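Iron-regulated ABC transporter siderophore-binding protein SirA (Staphylococcus aureus subsp. aureus, PDB 3MWF) binds the siderophore staphyloferrin B and probably hands it, with its iron, to an ABC transporter for uptake. Local coordinates at residues T15-K20 against P106-D111; K22-L27 against L86-K91; P74-I79 against D99-I104; D221-V226 against L254-N259. All coordinates share one frame; numbering follows the deposited sequence.

Contact 1: residues T15-K20 against P106-D111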
loop_
_atom_site.group_PDB
_atom_site.type_symbol
_atom_site.label_atom_id
_atom_site.label_comp_id
_atom_site.label_asym_id
_atom_site.label_seq_id
_atom_site.Cartn_x
_atom_site.Cartn_y
_atom_site.Cartn_z
ATOM N N THR A 15 -4.699 -8.185 -22.855
ATOM C CA THR A 15 -3.905 -7.171 -23.565
ATOM C C THR A 15 -2.731 -7.797 -24.287
ATOM O O THR A 15 -2.008 -8.587 -23.696
ATOM C CB THR A 15 -3.407 -6.061 -22.576
ATOM O OG1 THR A 15 -4.537 -5.317 -22.135
ATOM C CG2 THR A 15 -2.439 -5.090 -23.244
ATOM N N GLU A 16 -2.552 -7.422 -25.562
ATOM C CA GLU A 16 -1.412 -7.846 -26.363
ATOM C C GLU A 16 -0.336 -6.772 -26.329
ATOM O O GLU A 16 -0.580 -5.627 -26.691
ATOM C CB GLU A 16 -1.823 -8.135 -27.825
ATOM C CG GLU A 16 -0.698 -8.766 -28.657
ATOM C CD GLU A 16 -1.019 -8.861 -30.139
ATOM O OE1 GLU A 16 -0.426 -8.094 -30.942
ATOM O OE2 GLU A 16 -1.853 -9.711 -30.498
ATOM N N ILE A 17 0.850 -7.160 -25.880
ATOM C CA ILE A 17 2.002 -6.271 -25.850
ATOM C C ILE A 17 2.945 -6.701 -26.961
ATOM O O ILE A 17 3.364 -7.865 -27.013
ATOM C CB ILE A 17 2.734 -6.350 -24.481
ATOM C CG1 ILE A 17 1.776 -5.939 -23.347
ATOM C CG2 ILE A 17 4.006 -5.487 -24.488
ATOM C CD1 ILE A 17 2.347 -6.073 -21.969
ATOM N N LYS A 18 3.271 -5.771 -27.857
ATOM C CA LYS A 18 4.264 -6.071 -28.888
ATOM C C LYS A 18 5.613 -5.519 -28.446
ATOM O O LYS A 18 5.744 -4.317 -28.205
ATOM C CB LYS A 18 3.831 -5.541 -30.272
ATOM C CG LYS A 18 2.618 -6.280 -30.874
ATOM C CD LYS A 18 2.699 -6.466 -32.405
ATOM C CE LYS A 18 2.050 -5.315 -33.201
ATOM N NZ LYS A 18 2.947 -4.123 -33.372
ATOM N N GLY A 19 6.596 -6.405 -28.289
ATOM C CA GLY A 19 7.959 -6.003 -27.931
ATOM C C GLY A 19 8.222 -6.011 -26.439
ATOM O O GLY A 19 7.385 -6.462 -25.650
ATOM N N LYS A 20 9.405 -5.535 -26.054
ATOM C CA LYS A 20 9.743 -5.345 -24.653
ATOM C C LYS A 20 9.500 -3.865 -24.381
ATOM O O LYS A 20 10.244 -3.019 -24.874
ATOM C CB LYS A 20 11.204 -5.715 -24.392
ATOM C CG LYS A 20 11.443 -6.321 -23.034
ATOM C CD LYS A 20 12.918 -6.259 -22.677
ATOM C CE LYS A 20 13.162 -6.734 -21.257
ATOM N NZ LYS A 20 12.958 -8.203 -21.168
ATOM N N PRO A 106 -1.006 -0.392 -25.061
ATOM C CA PRO A 106 -1.380 -1.605 -24.338
ATOM C C PRO A 106 -1.407 -1.282 -22.851
ATOM O O PRO A 106 -0.452 -0.685 -22.326
ATOM C CB PRO A 106 -0.228 -2.565 -24.644
ATOM C CG PRO A 106 0.267 -2.122 -25.990
ATOM C CD PRO A 106 0.171 -0.619 -25.921
ATOM N N THR A 107 -2.513 -1.639 -22.211
ATOM C CA THR A 107 -2.748 -1.259 -20.826
ATOM C C THR A 107 -3.041 -2.534 -20.037
ATOM O O THR A 107 -3.898 -3.345 -20.429
ATOM C CB THR A 107 -3.952 -0.310 -20.707
ATOM O OG1 THR A 107 -3.676 0.903 -21.400
ATOM C CG2 THR A 107 -4.246 0.022 -19.220
ATOM N N VAL A 108 -2.314 -2.718 -18.941
ATOM C CA VAL A 108 -2.573 -3.862 -18.053
ATOM C C VAL A 108 -3.030 -3.321 -16.707
ATOM O O VAL A 108 -2.667 -2.207 -16.321
ATOM C CB VAL A 108 -1.342 -4.784 -17.920
ATOM C CG1 VAL A 108 -0.982 -5.344 -19.302
ATOM C CG2 VAL A 108 -0.121 -4.017 -17.336
ATOM N N SER A 109 -3.878 -4.079 -16.005
ATOM C CA SER A 109 -4.547 -3.565 -14.785
ATOM C C SER A 109 -4.619 -4.612 -13.665
ATOM O O SER A 109 -5.030 -5.749 -13.912
ATOM C CB SER A 109 -5.974 -3.129 -15.143
ATOM O OG SER A 109 -6.651 -2.522 -14.044
ATOM N N THR A 110 -4.233 -4.237 -12.439
ATOM C CA THR A 110 -4.515 -5.066 -11.264
ATOM C C THR A 110 -5.867 -4.630 -10.732
ATOM O O THR A 110 -6.397 -3.592 -11.110
ATOM C CB THR A 110 -3.511 -4.798 -10.150
ATOM O OG1 THR A 110 -3.390 -3.370 -10.006
ATOM C CG2 THR A 110 -2.128 -5.395 -10.483
ATOM N N ASP A 111 -6.438 -5.419 -9.831
ATOM C CA ASP A 111 -7.725 -5.067 -9.235
ATOM C C ASP A 111 -7.602 -3.786 -8.391
ATOM O O ASP A 111 -8.440 -2.877 -8.475
ATOM C CB ASP A 111 -8.173 -6.186 -8.310
ATOM C CG ASP A 111 -8.852 -7.338 -9.034
ATOM O OD1 ASP A 111 -9.447 -7.142 -10.120
ATOM O OD2 ASP A 111 -8.852 -8.450 -8.453
HETATM O O HOH W 1 -5.021 -2.644 -23.484
#
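Thr15 and Thr107 make the direct polar link between the two strands: Thr15 OG1 donates to Thr107 O over 2.7 Å, reaching the carbonyl from a position tilted 32° out of its plane. The hydroxyl stands beside its own backbone N, anti to the carbonyl carbon (chi1 -68°), which turns OG1 to Thr107 and lays CG2 over the proline. One water doubles the link, donating a hydrogen bond to Thr15 OG1 and accepting from Thr107 N at 3.0 Å. The grip on both polar groups goes further, since Thr15 OG1 is also bonded to His10 NE2 and Thr107 O to Tyr98 OH. Strand 13-17 pairs with strand 6-10 in a two-stranded antiparallel hairpin, whereas strand 107-110 is an edge strand of the mixed sheet in the N-terminal half of the chain. Strands 15-17 and 107-110 run at 128° with their axes 7.4 Å apart, so the hairpin lies against that edge and does not pair with it as a further strand. Apolar contacts fill the rest. Thr15 CG2 meets Pro106 CB at 3.6 Å, and Pro106 CG rests on the carbonyl oxygen Glu16 O at 3.7 Å. Ile17 crosses the proline ring obliquely, CG1 to CB, while its tip CD1 comes within 4.3 Å of Val108 CG1. That same valine methyl lies 4.1 Å from Thr15 CB, and Ile8 of the hairpin's first strand packs on both Ile17 and Val108.

Contact 2: residues K22-L27 against L86-K91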
loop_
_atom_site.group_PDB
_atom_site.type_symbol
_atom_site.label_atom_id
_atom_site.label_comp_id
_atom_site.label_asym_id
_atom_site.label_seq_id
_atom_site.Cartn_x
_atom_site.Cartn_y
_atom_site.Cartn_z
ATOM N N LYS A 22 9.517 -0.160 -23.317
ATOM C CA LYS A 22 10.581 0.675 -22.745
ATOM C C LYS A 22 10.077 2.027 -22.247
ATOM O O LYS A 22 10.810 2.765 -21.577
ATOM C CB LYS A 22 11.710 0.887 -23.766
ATOM C CG LYS A 22 12.808 -0.168 -23.703
ATOM C CD LYS A 22 12.746 -1.163 -24.865
ATOM C CE LYS A 22 13.923 -2.158 -24.802
ATOM N NZ LYS A 22 14.041 -2.847 -23.463
ATOM N N ARG A 23 8.836 2.367 -22.586
ATOM C CA ARG A 23 8.241 3.631 -22.179
ATOM C C ARG A 23 6.955 3.341 -21.412
ATOM O O ARG A 23 5.882 3.248 -22.012
ATOM C CB ARG A 23 7.936 4.511 -23.396
ATOM C CG ARG A 23 9.165 4.871 -24.223
ATOM C CD ARG A 23 8.791 5.791 -25.384
ATOM N NE ARG A 23 8.244 7.066 -24.927
ATOM C CZ ARG A 23 8.978 8.071 -24.442
ATOM N NH1 ARG A 23 10.304 7.959 -24.372
ATOM N NH2 ARG A 23 8.387 9.188 -24.037
ATOM N N VAL A 24 7.065 3.160 -20.099
ATOM C CA VAL A 24 5.911 2.761 -19.293
ATOM C C VAL A 24 5.367 3.930 -18.476
ATOM O O VAL A 24 6.139 4.753 -17.965
ATOM C CB VAL A 24 6.241 1.541 -18.389
ATOM C CG1 VAL A 24 7.272 1.907 -17.339
ATOM C CG2 VAL A 24 4.975 0.984 -17.726
ATOM N N VAL A 25 4.039 4.019 -18.397
ATOM C CA VAL A 25 3.342 5.023 -17.606
ATOM C C VAL A 25 2.648 4.268 -16.484
ATOM O O VAL A 25 1.907 3.328 -16.743
ATOM C CB VAL A 25 2.335 5.829 -18.448
ATOM C CG1 VAL A 25 1.414 6.669 -17.552
ATOM C CG2 VAL A 25 3.094 6.727 -19.445
ATOM N N THR A 26 2.890 4.695 -15.246
ATOM C CA THR A 26 2.336 4.029 -14.061
ATOM C C THR A 26 1.286 4.902 -13.423
ATOM O O THR A 26 1.554 6.060 -13.074
ATOM C CB THR A 26 3.461 3.664 -13.060
ATOM O OG1 THR A 26 4.333 4.796 -12.879
ATOM C CG2 THR A 26 4.252 2.486 -13.571
ATOM N N LEU A 27 0.078 4.350 -13.259
ATOM C CA LEU A 27 -1.097 5.126 -12.809
ATOM C C LEU A 27 -1.513 4.899 -11.362
ATOM O O LEU A 27 -2.566 5.361 -10.955
ATOM C CB LEU A 27 -2.300 4.854 -13.727
ATOM C CG LEU A 27 -2.034 5.228 -15.200
ATOM C CD1 LEU A 27 -3.303 5.007 -16.009
ATOM C CD2 LEU A 27 -1.599 6.680 -15.335
ATOM N N LEU A 86 3.473 0.982 -22.752
ATOM C CA LEU A 86 2.770 0.210 -21.728
ATOM C C LEU A 86 2.204 1.160 -20.684
ATOM O O LEU A 86 2.908 2.084 -20.229
ATOM C CB LEU A 86 3.717 -0.779 -21.043
ATOM C CG LEU A 86 3.100 -1.662 -19.945
ATOM C CD1 LEU A 86 2.024 -2.594 -20.545
ATOM C CD2 LEU A 86 4.180 -2.449 -19.242
ATOM N N ILE A 87 0.933 0.966 -20.345
ATOM C CA ILE A 87 0.308 1.704 -19.245
ATOM C C ILE A 87 -0.067 0.698 -18.171
ATOM O O ILE A 87 -0.647 -0.337 -18.477
ATOM C CB ILE A 87 -0.931 2.492 -19.716
ATOM C CG1 ILE A 87 -0.497 3.505 -20.790
ATOM C CG2 ILE A 87 -1.682 3.170 -18.513
ATOM C CD1 ILE A 87 -1.677 4.052 -21.599
ATOM N N VAL A 88 0.269 0.997 -16.908
ATOM C CA VAL A 88 -0.134 0.116 -15.807
ATOM C C VAL A 88 -1.231 0.848 -15.006
ATOM O O VAL A 88 -1.007 1.941 -14.452
ATOM C CB VAL A 88 1.060 -0.262 -14.857
ATOM C CG1 VAL A 88 0.598 -1.185 -13.723
ATOM C CG2 VAL A 88 2.193 -0.949 -15.636
ATOM N N ALA A 89 -2.414 0.239 -14.974
ATOM C CA ALA A 89 -3.618 0.863 -14.430
ATOM C C ALA A 89 -4.154 -0.049 -13.337
ATOM O O ALA A 89 -3.594 -1.120 -13.110
ATOM C CB ALA A 89 -4.691 1.031 -15.527
ATOM N N SER A 90 -5.208 0.411 -12.671
ATOM C CA SER A 90 -5.938 -0.410 -11.694
ATOM C C SER A 90 -7.436 -0.305 -11.984
ATOM O O SER A 90 -7.919 0.729 -12.483
ATOM C CB SER A 90 -5.634 0.064 -10.255
ATOM O OG SER A 90 -6.171 1.361 -10.001
ATOM N N LYS A 91 -8.181 -1.354 -11.645
ATOM C CA LYS A 91 -9.634 -1.301 -11.788
ATOM C C LYS A 91 -10.176 -0.255 -10.815
ATOM O O LYS A 91 -11.023 0.566 -11.164
ATOM C CB LYS A 91 -10.241 -2.699 -11.552
ATOM C CG LYS A 91 -11.751 -2.821 -11.794
ATOM C CD LYS A 91 -12.053 -4.281 -12.134
ATOM C CE LYS A 91 -13.131 -4.895 -11.239
ATOM N NZ LYS A 91 -14.509 -4.370 -11.551
HETATM O O HOH W 2 -4.394 3.245 -11.185
#
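Residues 24-26 and 86-90 pair as neighbouring parallel strands, 16° apart in direction and with axes 4.7 Å apart, Val24 standing beside Leu86, Val25 beside Ile87 and Thr26 beside Val88. Val25 uses both its backbone polar atoms on this partner: its N donates to Leu86 O, and its O accepts from Val88 N at 2.9 Å. Leu27 N extends the pattern to Val88 O, and a weak bond from Leu86 N to Arg23 O begins it. Val24 shares one face of the sheet with Leu86 and Val88 and packs against both, but it is modelled in two conformers, so the exact methyl contacts are uncertain. On the other face, Val25 CB faces Ile87 CG1 at 4.3 Å. Just beyond the strand, Leu27 leans back across its partner with CG beside its own backbone N (chi1 -60°); CD1 reaches Ile87 CG2 at 3.5 Å and Ala89 CB at 4.2 Å. Ser90 ends its strand as the N-cap of helix 91-94, its OG bonded to Arg93 N; Arg93 lines the siderophore pocket. The pair lies inside the six-stranded sheet, with strand 44-45 beyond 24-26 and the edge strand 107-110 beyond 86-90. Helix 116-127 covers the Val88 face through Met123, and helix 98-104 covers the Ile87 face.

Contact 3: residues P74-I79 against D99-I104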
loop_
_atom_site.group_PDB
_atom_site.type_symbol
_atom_site.label_atom_id
_atom_site.label_comp_id
_atom_site.label_asym_id
_atom_site.label_seq_id
_atom_site.Cartn_x
_atom_site.Cartn_y
_atom_site.Cartn_z
ATOM N N PRO A 74 -6.234 10.615 -13.712
ATOM C CA PRO A 74 -5.060 11.030 -14.490
ATOM C C PRO A 74 -5.450 11.683 -15.818
ATOM O O PRO A 74 -6.567 11.488 -16.320
ATOM C CB PRO A 74 -4.320 9.714 -14.739
ATOM C CG PRO A 74 -5.368 8.663 -14.621
ATOM C CD PRO A 74 -6.232 9.157 -13.483
ATOM N N ASN A 75 -4.543 12.521 -16.314
ATOM C CA ASN A 75 -4.810 13.314 -17.514
ATOM C C ASN A 75 -4.430 12.507 -18.743
ATOM O O ASN A 75 -3.243 12.300 -19.025
ATOM C CB ASN A 75 -4.015 14.627 -17.443
ATOM C CG ASN A 75 -4.335 15.551 -18.583
ATOM O OD1 ASN A 75 -4.221 15.152 -19.727
ATOM N ND2 ASN A 75 -4.735 16.792 -18.284
ATOM N N LEU A 76 -5.455 12.008 -19.450
ATOM C CA LEU A 76 -5.223 11.142 -20.606
ATOM C C LEU A 76 -4.442 11.818 -21.739
ATOM O O LEU A 76 -3.689 11.159 -22.469
ATOM C CB LEU A 76 -6.560 10.617 -21.152
ATOM C CG LEU A 76 -7.130 9.295 -20.632
ATOM C CD1 LEU A 76 -6.811 8.992 -19.165
ATOM C CD2 LEU A 76 -8.662 9.359 -20.893
ATOM N N GLU A 77 -4.638 13.125 -21.908
ATOM C CA GLU A 77 -3.834 13.865 -22.896
ATOM C C GLU A 77 -2.343 13.832 -22.568
ATOM O O GLU A 77 -1.520 13.597 -23.431
ATOM C CB GLU A 77 -4.312 15.307 -23.043
ATOM C CG GLU A 77 -3.612 16.034 -24.185
ATOM C CD GLU A 77 -3.918 17.517 -24.198
ATOM O OE1 GLU A 77 -4.912 17.914 -23.542
ATOM O OE2 GLU A 77 -3.156 18.277 -24.855
ATOM N N GLU A 78 -1.986 14.026 -21.300
ATOM C CA GLU A 78 -0.583 13.961 -20.925
ATOM C C GLU A 78 -0.003 12.560 -21.097
ATOM O O GLU A 78 1.148 12.417 -21.464
ATOM C CB GLU A 78 -0.406 14.443 -19.483
ATOM C CG GLU A 78 -0.835 15.899 -19.287
ATOM C CD GLU A 78 -0.009 16.870 -20.139
ATOM O OE1 GLU A 78 1.202 16.647 -20.313
ATOM O OE2 GLU A 78 -0.585 17.846 -20.658
ATOM N N ILE A 79 -0.794 11.520 -20.805
ATOM C CA ILE A 79 -0.352 10.150 -21.037
ATOM C C ILE A 79 -0.083 9.948 -22.542
ATOM O O ILE A 79 0.979 9.460 -22.931
ATOM C CB ILE A 79 -1.419 9.145 -20.552
ATOM C CG1 ILE A 79 -1.661 9.315 -19.046
ATOM C CG2 ILE A 79 -1.028 7.688 -20.896
ATOM C CD1 ILE A 79 -2.811 8.445 -18.503
ATOM N N ASP A 99 -10.861 1.669 -21.526
ATOM C CA ASP A 99 -10.890 1.616 -23.005
ATOM C C ASP A 99 -10.112 2.795 -23.610
ATOM O O ASP A 99 -9.423 2.625 -24.641
ATOM C CB ASP A 99 -12.313 1.636 -23.566
ATOM C CG ASP A 99 -13.135 0.396 -23.226
ATOM O OD1 ASP A 99 -12.629 -0.587 -22.631
ATOM O OD2 ASP A 99 -14.346 0.449 -23.528
ATOM N N GLN A 100 -10.227 3.961 -22.971
ATOM C CA GLN A 100 -9.533 5.163 -23.425
ATOM C C GLN A 100 -8.017 4.999 -23.265
ATOM O O GLN A 100 -7.243 5.401 -24.133
ATOM C CB GLN A 100 -10.050 6.402 -22.682
ATOM C CG GLN A 100 -11.528 6.723 -22.978
ATOM C CD GLN A 100 -12.122 7.818 -22.105
ATOM O OE1 GLN A 100 -12.030 9.006 -22.430
ATOM N NE2 GLN A 100 -12.775 7.424 -21.012
ATOM N N LEU A 101 -7.601 4.384 -22.155
ATOM C CA LEU A 101 -6.198 4.064 -21.928
ATOM C C LEU A 101 -5.685 3.091 -22.990
ATOM O O LEU A 101 -4.596 3.289 -23.532
ATOM C CB LEU A 101 -5.963 3.471 -20.535
ATOM C CG LEU A 101 -6.135 4.455 -19.384
ATOM C CD1 LEU A 101 -6.094 3.665 -18.081
ATOM C CD2 LEU A 101 -5.042 5.557 -19.381
ATOM N N SER A 102 -6.493 2.068 -23.297
ATOM C CA SER A 102 -6.117 1.063 -24.299
ATOM C C SER A 102 -5.977 1.661 -25.691
ATOM O O SER A 102 -5.223 1.144 -26.503
ATOM C CB SER A 102 -7.136 -0.100 -24.337
ATOM O OG SER A 102 -7.072 -0.822 -23.110
ATOM N N LYS A 103 -6.680 2.751 -25.964
ATOM C CA LYS A 103 -6.530 3.424 -27.274
ATOM C C LYS A 103 -5.182 4.127 -27.406
ATOM O O LYS A 103 -4.667 4.348 -28.503
ATOM C CB LYS A 103 -7.671 4.389 -27.540
ATOM C CG LYS A 103 -8.991 3.689 -27.829
ATOM C CD LYS A 103 -10.147 4.661 -27.899
ATOM C CE LYS A 103 -10.002 5.655 -29.045
ATOM N NZ LYS A 103 -11.132 6.643 -28.962
ATOM N N ILE A 104 -4.593 4.482 -26.274
ATOM C CA ILE A 104 -3.260 5.085 -26.262
ATOM C C ILE A 104 -2.128 4.075 -26.386
ATOM O O ILE A 104 -1.205 4.239 -27.203
ATOM C CB ILE A 104 -3.081 5.969 -24.973
ATOM C CG1 ILE A 104 -4.201 7.020 -24.883
ATOM C CG2 ILE A 104 -1.643 6.552 -24.905
ATOM C CD1 ILE A 104 -4.252 7.790 -23.556
#
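Asn75 OD1 accepts a hydrogen bond from Glu78 N at 3.0 Å, a side-chain N-cap that closes the first turn of the helix whose Leu76 and Ile79 face helix 98-104. The N-H points fairly straight at the oxygen (158°) but comes from above the amide plane, 37° out of it. The bond lies within the 74-79 segment; between the two helices the contacts are mainly aliphatic. Leu76 is the broad part of them. Its CD1 meets Leu101 CD2 at 3.9 Å, the two side chains crossing at about a right angle, and its CD2 lies 3.7 Å from Gln100 CB. Leu101 CD2 also touches Ile79 CD1 at 3.8 Å, so one methyl meets both tips, nested over the notch they form. Ile104 reaches in with CG1 anti to its carbonyl carbon (chi1 -55°), bringing CD1 to 3.6 Å from Leu76 O and 4.2 Å from Ile79 CG2. Leu76 and Ile79, a turn apart, thus face Leu101 and Ile104, likewise a turn apart. These are helices of the alpha/beta N-terminal half, packed beside one another on one face of its sheet: Ile79 and Ile104 rest on Ile87, Leu101 on Ala89, and Leu27 adds its side chain to Ile79 and Leu101. No hydrogen bond crosses between the segments, and the helices are held together by the fit of branched aliphatic side chains, with Gln100 bordering them on the exposed side.

Contact 4: residues D221-V226 against L254-N259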
loop_
_atom_site.group_PDB
_atom_site.type_symbol
_atom_site.label_atom_id
_atom_site.label_comp_id
_atom_site.label_asym_id
_atom_site.label_seq_id
_atom_site.Cartn_x
_atom_site.Cartn_y
_atom_site.Cartn_z
ATOM N N ASP A 221 -3.555 -6.637 20.536
ATOM C CA ASP A 221 -2.399 -6.600 21.461
ATOM C C ASP A 221 -1.428 -5.445 21.177
ATOM O O ASP A 221 -0.779 -4.941 22.093
ATOM C CB ASP A 221 -1.656 -7.916 21.406
ATOM C CG ASP A 221 -2.564 -9.089 21.715
ATOM O OD1 ASP A 221 -3.350 -8.992 22.678
ATOM O OD2 ASP A 221 -2.504 -10.065 20.959
ATOM N N HIS A 222 -1.337 -5.038 19.915
ATOM C CA HIS A 222 -0.564 -3.857 19.530
ATOM C C HIS A 222 -1.311 -3.098 18.430
ATOM O O HIS A 222 -1.841 -3.723 17.497
ATOM C CB HIS A 222 0.816 -4.274 19.008
ATOM C CG HIS A 222 1.800 -3.147 18.995
ATOM N ND1 HIS A 222 2.746 -2.976 19.988
ATOM C CD2 HIS A 222 1.936 -2.096 18.154
ATOM C CE1 HIS A 222 3.421 -1.859 19.757
ATOM N NE2 HIS A 222 2.954 -1.311 18.643
ATOM N N ILE A 223 -1.287 -1.770 18.518
ATOM C CA ILE A 223 -2.009 -0.926 17.559
ATOM C C ILE A 223 -1.030 0.022 16.902
ATOM O O ILE A 223 -0.211 0.645 17.575
ATOM C CB ILE A 223 -3.173 -0.154 18.249
ATOM C CG1 ILE A 223 -4.276 -1.129 18.697
ATOM C CG2 ILE A 223 -3.735 0.979 17.327
ATOM C CD1 ILE A 223 -5.413 -0.460 19.506
ATOM N N PHE A 224 -1.114 0.114 15.576
ATOM C CA PHE A 224 -0.231 0.950 14.790
ATOM C C PHE A 224 -1.057 2.107 14.306
ATOM O O PHE A 224 -2.057 1.899 13.609
ATOM C CB PHE A 224 0.295 0.111 13.621
ATOM C CG PHE A 224 1.111 -1.066 14.070
ATOM C CD1 PHE A 224 2.449 -0.879 14.441
ATOM C CD2 PHE A 224 0.542 -2.343 14.201
ATOM C CE1 PHE A 224 3.208 -1.940 14.887
ATOM C CE2 PHE A 224 1.300 -3.434 14.634
ATOM C CZ PHE A 224 2.651 -3.230 14.983
ATOM N N VAL A 225 -0.669 3.323 14.686
ATOM C CA VAL A 225 -1.473 4.501 14.339
ATOM C C VAL A 225 -0.860 5.302 13.185
ATOM O O VAL A 225 0.299 5.710 13.270
ATOM C CB VAL A 225 -1.654 5.410 15.575
ATOM C CG1 VAL A 225 -2.347 6.718 15.211
ATOM C CG2 VAL A 225 -2.459 4.689 16.644
ATOM N N VAL A 226 -1.655 5.561 12.147
ATOM C CA VAL A 226 -1.205 6.334 10.967
ATOM C C VAL A 226 -2.072 7.569 10.825
ATOM O O VAL A 226 -3.300 7.469 10.738
ATOM C CB VAL A 226 -1.306 5.504 9.659
ATOM C CG1 VAL A 226 -0.738 6.297 8.474
ATOM C CG2 VAL A 226 -0.596 4.171 9.765
ATOM N N LEU A 254 -9.094 -0.147 25.098
ATOM C CA LEU A 254 -8.429 -1.081 24.207
ATOM C C LEU A 254 -7.271 -1.762 24.938
ATOM O O LEU A 254 -6.531 -1.105 25.693
ATOM C CB LEU A 254 -7.895 -0.369 22.949
ATOM C CG LEU A 254 -8.952 0.256 22.045
ATOM C CD1 LEU A 254 -8.296 1.190 21.023
ATOM C CD2 LEU A 254 -9.738 -0.829 21.309
ATOM N N ASP A 255 -7.082 -3.049 24.672
ATOM C CA ASP A 255 -5.978 -3.807 25.267
ATOM C C ASP A 255 -4.625 -3.149 24.997
ATOM O O ASP A 255 -3.819 -2.966 25.918
ATOM C CB ASP A 255 -5.939 -5.237 24.736
ATOM C CG ASP A 255 -7.154 -6.065 25.158
ATOM O OD1 ASP A 255 -7.915 -5.649 26.042
ATOM O OD2 ASP A 255 -7.343 -7.144 24.588
ATOM N N ALA A 256 -4.344 -2.813 23.740
ATOM C CA ALA A 256 -3.018 -2.269 23.440
ATOM C C ALA A 256 -2.787 -0.921 24.153
ATOM O O ALA A 256 -1.628 -0.590 24.503
ATOM C CB ALA A 256 -2.790 -2.135 21.913
ATOM N N VAL A 257 -3.859 -0.148 24.325
ATOM C CA VAL A 257 -3.790 1.189 24.913
ATOM C C VAL A 257 -3.471 1.056 26.411
ATOM O O VAL A 257 -2.506 1.669 26.907
ATOM C CB VAL A 257 -5.071 2.002 24.669
ATOM C CG1 VAL A 257 -5.046 3.334 25.408
ATOM C CG2 VAL A 257 -5.235 2.296 23.169
ATOM N N LYS A 258 -4.230 0.187 27.084
ATOM C CA LYS A 258 -3.973 -0.172 28.497
ATOM C C LYS A 258 -2.569 -0.665 28.765
ATOM O O LYS A 258 -1.986 -0.359 29.829
ATOM C CB LYS A 258 -4.981 -1.235 28.955
ATOM C CG LYS A 258 -6.342 -0.656 29.184
ATOM C CD LYS A 258 -7.279 -1.678 29.814
ATOM C CE LYS A 258 -7.558 -2.856 28.906
ATOM N NZ LYS A 258 -8.279 -3.933 29.659
ATOM N N ASN A 259 -2.017 -1.431 27.826
ATOM C CA ASN A 259 -0.715 -2.053 27.987
ATOM C C ASN A 259 0.442 -1.248 27.407
ATOM O O ASN A 259 1.561 -1.766 27.294
ATOM C CB ASN A 259 -0.725 -3.449 27.371
ATOM C CG ASN A 259 -1.716 -4.380 28.059
ATOM O OD1 ASN A 259 -2.057 -4.192 29.244
ATOM N ND2 ASN A 259 -2.199 -5.373 27.322
HETATM O O HOH W 3 -6.177 -8.047 22.293
HETATM O O HOH W 4 -1.001 -5.467 24.718
#
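Ile223 and Ala256 carry the apolar part of the contact, where strand 222-227 meets the short helix 255-258. Ile223 holds CG1 beside its backbone N (chi1 -68°), placing that carbon 3.7 Å from Ala256 CB and sending CD1 on to Leu254 CD1, also at 3.7 Å. The isoleucine and leucine side chains cross at about a right angle. Ala256 CB packs in addition on the backbone where the chain enters the strand, 3.5 Å from Asp221 O and 3.7 Å from His222 CA, so the small methyl allows the helix to come close to the main chain. The polar part runs through water. One water donates to Asp221 OD1 and to Asp255 OD2, the latter at 2.7 Å; a second donates to Asp221 O, also at 2.7 Å, and accepts from Asn259 ND2 at 2.9 Å. Asp221 OD2 is taken by Lys162 N. The strand is an inner one of the five-stranded sheet in the C-terminal half, next to 163-168, and the helix is part of the beta-alpha-beta crossover from 222-227 to the parallel strand 262-263. Trp251, from the preceding helix, packs on Ile223 as well. With no direct hydrogen bond between the segments, the helix is seated by aliphatic contact and bridged by water; the carboxylate oxygens Asp221 OD1 and Asp255 OD2 remain 4.8 Å apart, and the shared donor between them may ease the repulsion of like charges.

From the N terminus, the hairpin strand 13-17 opens contact 1, whose loop closes only at the edge strand 107-110. Contact 2 is nested inside that loop, joining 22-27 to 86-91 within the same sheet, where strand 86-90 lies beside 107-110. Contact 3 also nests within contact 1 but crosses contact 2, since residues 74-79 lie between 22-27 and 86-91 while residues 99-104 come after both; its helices cover one face of the sheet that contact 2 builds. Together these three tie hairpin, sheet and covering helices of the N-terminal half. Contact 4 follows in series, closing a short loop in the other half, its centre about 38 Å from that of contact 2.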